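Local coordinates for Tox3 (Phaeosphaeria nodorum, PDB 6WES), which acts as a secreted necrotrophic effector of a fungal pathogen, this chain being its C-terminal part, and is probably recognised through Snn3 in the host, at residues T11-R25 and N121-R133. Sequence-based numbering, arbitrary orientation.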
# COMPACT_ATOMS: atom_id res chain seq x y z
N THR A 11 3.51 6.40 -0.45
CA THR A 11 2.42 7.37 -0.48
C THR A 11 2.15 7.85 0.94
O THR A 11 2.00 7.05 1.87
CB THR A 11 1.17 6.75 -1.10
OG1 THR A 11 1.51 6.29 -2.42
CG2 THR A 11 0.02 7.75 -1.17
N ARG A 12 2.06 9.17 1.08
CA ARG A 12 1.66 9.81 2.32
C ARG A 12 0.20 10.22 2.17
O ARG A 12 -0.22 10.67 1.09
CB ARG A 12 2.52 11.07 2.54
CG ARG A 12 2.09 11.99 3.68
CD ARG A 12 3.15 13.04 3.99
NE ARG A 12 4.40 12.40 4.41
CZ ARG A 12 5.55 13.05 4.62
NH1 ARG A 12 5.60 14.37 4.43
NH2 ARG A 12 6.63 12.39 5.02
N SER A 13 -0.56 10.15 3.25
CA SER A 13 -1.95 10.58 3.18
C SER A 13 -2.38 11.15 4.52
O SER A 13 -1.76 10.89 5.56
CB SER A 13 -2.88 9.42 2.80
OG SER A 13 -2.82 8.37 3.75
N VAL A 14 -3.45 11.94 4.50
CA VAL A 14 -4.04 12.53 5.70
C VAL A 14 -5.54 12.24 5.66
O VAL A 14 -6.18 12.41 4.61
CB VAL A 14 -3.81 14.06 5.73
CG1 VAL A 14 -4.44 14.69 6.98
CG2 VAL A 14 -2.32 14.37 5.65
N HIS A 15 -6.09 11.81 6.80
CA HIS A 15 -7.49 11.43 6.90
C HIS A 15 -8.15 12.11 8.09
O HIS A 15 -7.53 12.34 9.13
CB HIS A 15 -7.64 9.91 7.03
CG HIS A 15 -7.30 9.18 5.77
ND1 HIS A 15 -6.01 8.82 5.44
CD2 HIS A 15 -8.07 8.82 4.72
CE1 HIS A 15 -6.00 8.25 4.24
NE2 HIS A 15 -7.25 8.23 3.79
N ASP A 16 -9.45 12.35 7.93
CA ASP A 16 -10.28 12.91 9.00
C ASP A 16 -11.35 11.89 9.33
O ASP A 16 -12.07 11.40 8.45
CB ASP A 16 -10.88 14.23 8.53
CG ASP A 16 -9.82 15.24 8.24
OD1 ASP A 16 -8.86 15.37 9.03
OD2 ASP A 16 -9.93 15.94 7.20
N CYS A 17 -11.42 11.52 10.60
CA CYS A 17 -12.30 10.45 11.05
C CYS A 17 -13.28 11.02 12.07
O CYS A 17 -13.23 12.20 12.42
CB CYS A 17 -11.49 9.29 11.62
SG CYS A 17 -10.34 8.48 10.43
N ARG A 18 -14.17 10.15 12.57
CA ARG A 18 -15.24 10.65 13.44
C ARG A 18 -14.68 11.15 14.77
O ARG A 18 -15.16 12.16 15.30
CB ARG A 18 -16.33 9.61 13.67
CG ARG A 18 -17.46 10.16 14.56
CD ARG A 18 -18.74 9.36 14.48
NE ARG A 18 -19.21 9.23 13.10
CZ ARG A 18 -20.31 8.55 12.76
NH1 ARG A 18 -21.05 7.96 13.70
NH2 ARG A 18 -20.67 8.47 11.49
N GLU A 19 -13.70 10.45 15.34
CA GLU A 19 -13.18 10.80 16.65
C GLU A 19 -11.88 11.58 16.61
O GLU A 19 -11.54 12.23 17.61
CB GLU A 19 -12.97 9.55 17.52
CG GLU A 19 -14.26 8.83 17.85
CD GLU A 19 -15.19 9.67 18.69
OE1 GLU A 19 -14.70 10.42 19.55
OE2 GLU A 19 -16.42 9.60 18.45
N ARG A 20 -11.15 11.56 15.50
CA ARG A 20 -9.86 12.22 15.40
C ARG A 20 -9.66 12.68 13.97
O ARG A 20 -9.98 11.94 13.03
CB ARG A 20 -8.71 11.27 15.76
CG ARG A 20 -7.37 11.96 15.73
CD ARG A 20 -6.29 11.09 16.27
NE ARG A 20 -6.68 10.48 17.54
CZ ARG A 20 -6.01 10.61 18.68
NH1 ARG A 20 -4.89 11.32 18.72
NH2 ARG A 20 -6.45 10.02 19.78
N THR A 21 -9.11 13.88 13.80
CA THR A 21 -8.82 14.40 12.47
C THR A 21 -7.32 14.62 12.29
O THR A 21 -6.53 14.55 13.24
CB THR A 21 -9.57 15.71 12.23
OG1 THR A 21 -9.19 16.65 13.24
CG2 THR A 21 -11.07 15.46 12.32
N GLY A 22 -6.93 14.88 11.04
CA GLY A 22 -5.55 15.15 10.71
C GLY A 22 -4.59 13.99 10.89
O GLY A 22 -3.40 14.21 11.19
N ILE A 23 -5.05 12.76 10.67
CA ILE A 23 -4.22 11.58 10.85
C ILE A 23 -3.37 11.42 9.61
O ILE A 23 -3.87 11.10 8.53
CB ILE A 23 -5.08 10.33 11.09
CG1 ILE A 23 -6.03 10.55 12.28
CG2 ILE A 23 -4.18 9.14 11.28
CD1 ILE A 23 -7.03 9.42 12.46
N GLN A 24 -2.06 11.60 9.76
CA GLN A 24 -1.13 11.42 8.65
C GLN A 24 -0.42 10.08 8.76
O GLN A 24 -0.02 9.65 9.85
CB GLN A 24 -0.10 12.55 8.64
CG GLN A 24 0.87 12.47 7.45
CD GLN A 24 1.68 13.73 7.31
OE1 GLN A 24 1.13 14.78 6.99
NE2 GLN A 24 2.98 13.63 7.55
N ARG A 25 -0.26 9.41 7.62
CA ARG A 25 0.47 8.14 7.58
C ARG A 25 1.31 8.08 6.32
O ARG A 25 0.86 8.49 5.25
CB ARG A 25 -0.50 6.95 7.51
CG ARG A 25 -1.46 6.84 8.69
CD ARG A 25 -0.84 6.04 9.81
NE ARG A 25 0.06 6.85 10.62
CZ ARG A 25 0.92 6.32 11.49
NH1 ARG A 25 1.72 7.09 12.21
NH2 ARG A 25 0.97 5.01 11.64
N ASN A 121 1.90 6.94 -10.23
CA ASN A 121 1.14 8.04 -9.68
C ASN A 121 0.60 7.63 -8.32
O ASN A 121 0.20 6.48 -8.14
CB ASN A 121 -0.04 8.40 -10.59
CG ASN A 121 0.42 8.82 -11.98
OD1 ASN A 121 1.06 9.86 -12.14
ND2 ASN A 121 0.13 7.99 -12.98
N PRO A 122 0.56 8.54 -7.35
CA PRO A 122 -0.07 8.22 -6.06
C PRO A 122 -1.52 7.83 -6.29
O PRO A 122 -2.22 8.43 -7.12
CB PRO A 122 0.04 9.53 -5.28
CG PRO A 122 1.15 10.30 -5.98
CD PRO A 122 1.05 9.93 -7.42
N GLN A 123 -1.95 6.80 -5.58
CA GLN A 123 -3.33 6.36 -5.66
C GLN A 123 -4.05 6.69 -4.36
O GLN A 123 -3.45 6.64 -3.27
CB GLN A 123 -3.41 4.87 -5.95
CG GLN A 123 -3.13 4.58 -7.43
CD GLN A 123 -3.41 3.14 -7.75
OE1 GLN A 123 -2.50 2.31 -7.70
NE2 GLN A 123 -4.67 2.81 -8.03
N ARG A 124 -5.32 7.03 -4.48
CA ARG A 124 -6.11 7.45 -3.33
C ARG A 124 -6.33 6.29 -2.37
O ARG A 124 -6.86 5.24 -2.77
CB ARG A 124 -7.47 7.95 -3.82
CG ARG A 124 -8.38 8.53 -2.72
CD ARG A 124 -9.72 9.03 -3.32
NE ARG A 124 -10.63 9.53 -2.29
CZ ARG A 124 -11.63 10.39 -2.52
NH1 ARG A 124 -11.86 10.84 -3.75
NH2 ARG A 124 -12.40 10.80 -1.52
N PRO A 125 -5.94 6.42 -1.10
CA PRO A 125 -6.21 5.39 -0.10
C PRO A 125 -7.55 5.67 0.58
O PRO A 125 -8.19 6.69 0.35
CB PRO A 125 -5.07 5.60 0.89
CG PRO A 125 -4.86 7.11 0.88
CD PRO A 125 -5.13 7.54 -0.57
N THR A 126 -7.97 4.73 1.42
CA THR A 126 -9.09 4.95 2.32
C THR A 126 -8.69 4.57 3.73
O THR A 126 -7.86 3.67 3.93
CB THR A 126 -10.32 4.13 1.91
OG1 THR A 126 -10.01 2.73 1.94
CG2 THR A 126 -10.79 4.54 0.51
N MET A 127 -9.25 5.24 4.72
CA MET A 127 -9.03 4.91 6.11
C MET A 127 -10.37 4.59 6.75
O MET A 127 -11.42 5.10 6.33
CB MET A 127 -8.36 6.05 6.89
CG MET A 127 -7.95 5.65 8.32
SD MET A 127 -6.99 6.91 9.19
CE MET A 127 -5.44 6.67 8.28
N HIS A 128 -10.32 3.74 7.76
CA HIS A 128 -11.49 3.16 8.39
C HIS A 128 -11.25 3.18 9.89
O HIS A 128 -10.13 2.92 10.33
CB HIS A 128 -11.65 1.73 7.82
CG HIS A 128 -11.66 1.71 6.32
ND1 HIS A 128 -12.84 1.77 5.61
CD2 HIS A 128 -10.66 1.72 5.41
CE1 HIS A 128 -12.56 1.79 4.31
NE2 HIS A 128 -11.24 1.77 4.16
N GLU A 129 -12.27 3.53 10.67
CA GLU A 129 -12.10 3.75 12.11
C GLU A 129 -13.21 3.04 12.88
O GLU A 129 -14.37 3.06 12.47
CB GLU A 129 -12.20 5.28 12.42
CG GLU A 129 -12.15 5.69 13.92
CD GLU A 129 -12.53 7.17 14.21
OE1 GLU A 129 -13.68 7.53 13.95
OE2 GLU A 129 -11.69 7.95 14.68
N VAL A 130 -12.86 2.42 14.01
CA VAL A 130 -13.85 1.93 14.97
C VAL A 130 -13.40 2.35 16.36
O VAL A 130 -12.23 2.17 16.72
CB VAL A 130 -14.08 0.39 14.85
CG1 VAL A 130 -12.77 -0.40 14.95
CG2 VAL A 130 -15.15 -0.11 15.85
N CYS A 131 -14.30 2.95 17.13
CA CYS A 131 -13.95 3.46 18.45
C CYS A 131 -14.89 2.92 19.53
O CYS A 131 -16.07 2.69 19.28
CB CYS A 131 -14.01 4.98 18.54
SG CYS A 131 -12.94 5.80 17.40
N ILE A 132 -14.35 2.75 20.73
CA ILE A 132 -15.15 2.38 21.89
C ILE A 132 -14.64 3.15 23.10
O ILE A 132 -13.45 3.48 23.21
CB ILE A 132 -15.10 0.85 22.14
CG1 ILE A 132 -16.02 0.45 23.29
CG2 ILE A 132 -13.69 0.38 22.47
CD1 ILE A 132 -16.28 -1.05 23.34
N ARG A 133 -15.54 3.44 24.04
CA ARG A 133 -15.14 3.94 25.35
C ARG A 133 -14.91 2.71 26.23
O ARG A 133 -15.85 2.14 26.78
CB ARG A 133 -16.23 4.83 25.93
CG ARG A 133 -16.34 6.20 25.30
CD ARG A 133 -15.47 7.22 26.03
NE ARG A 133 -15.40 6.96 27.47
CZ ARG A 133 -16.01 7.69 28.40
NH1 ARG A 133 -16.73 8.75 28.05
NH2 ARG A 133 -15.88 7.37 29.68
O HOH W 1 0.02 4.90 -4.31
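The carboxylate of E129 grips the backbone of the 17-20 turn. E19 N bifurcates onto both oxygens, 3.2 Å to E129 OE1 and 3.3 Å to E129 OE2, each through its syn lone pair, which places the N-H in the mouth of the carboxylate; R18 N adds a weak, bent bond to OE1 (123°). With CG anti to the backbone N (chi1 175°) and an extended chain beyond, E129 reaches straight across to the turn, and Y96 OH holds OE2 as a second partner, so the buried carboxylate is held both by the turn and by Y96. At the far end a water links T11 OG1 (2.8 Å) to Q123 N (3.0 Å).

Packing fills the span between these bonds. M127 lays CB over one face of the H15 imidazole, 3.6 Å from the centroid and 19° off the normal, a CH-pi contact. Its chain then bends at chi3, bringing CE to 3.6 Å from H15 ND1 and close to I23 and R25, while SD meets C17 SG. The edge of the same ring receives P125 CG, which also abuts S13 CB. Beyond E129, the E19 CG methylene rests on C131 SG.

C17 SG and C131 SG each belong to a disulfide, with C146 and C94. Strand 144-153 lies between 2-16 and 126-133 in sheet order, and the pairing runs S13 to P125, H15 to M127, C17 to E129 and E19 to C131, with T11 beside P122: inward-facing side chains around H15 and M127 meet across the intervening strand, as expected of a strongly curved antiparallel sheet in the beta-barrel fold of this effector.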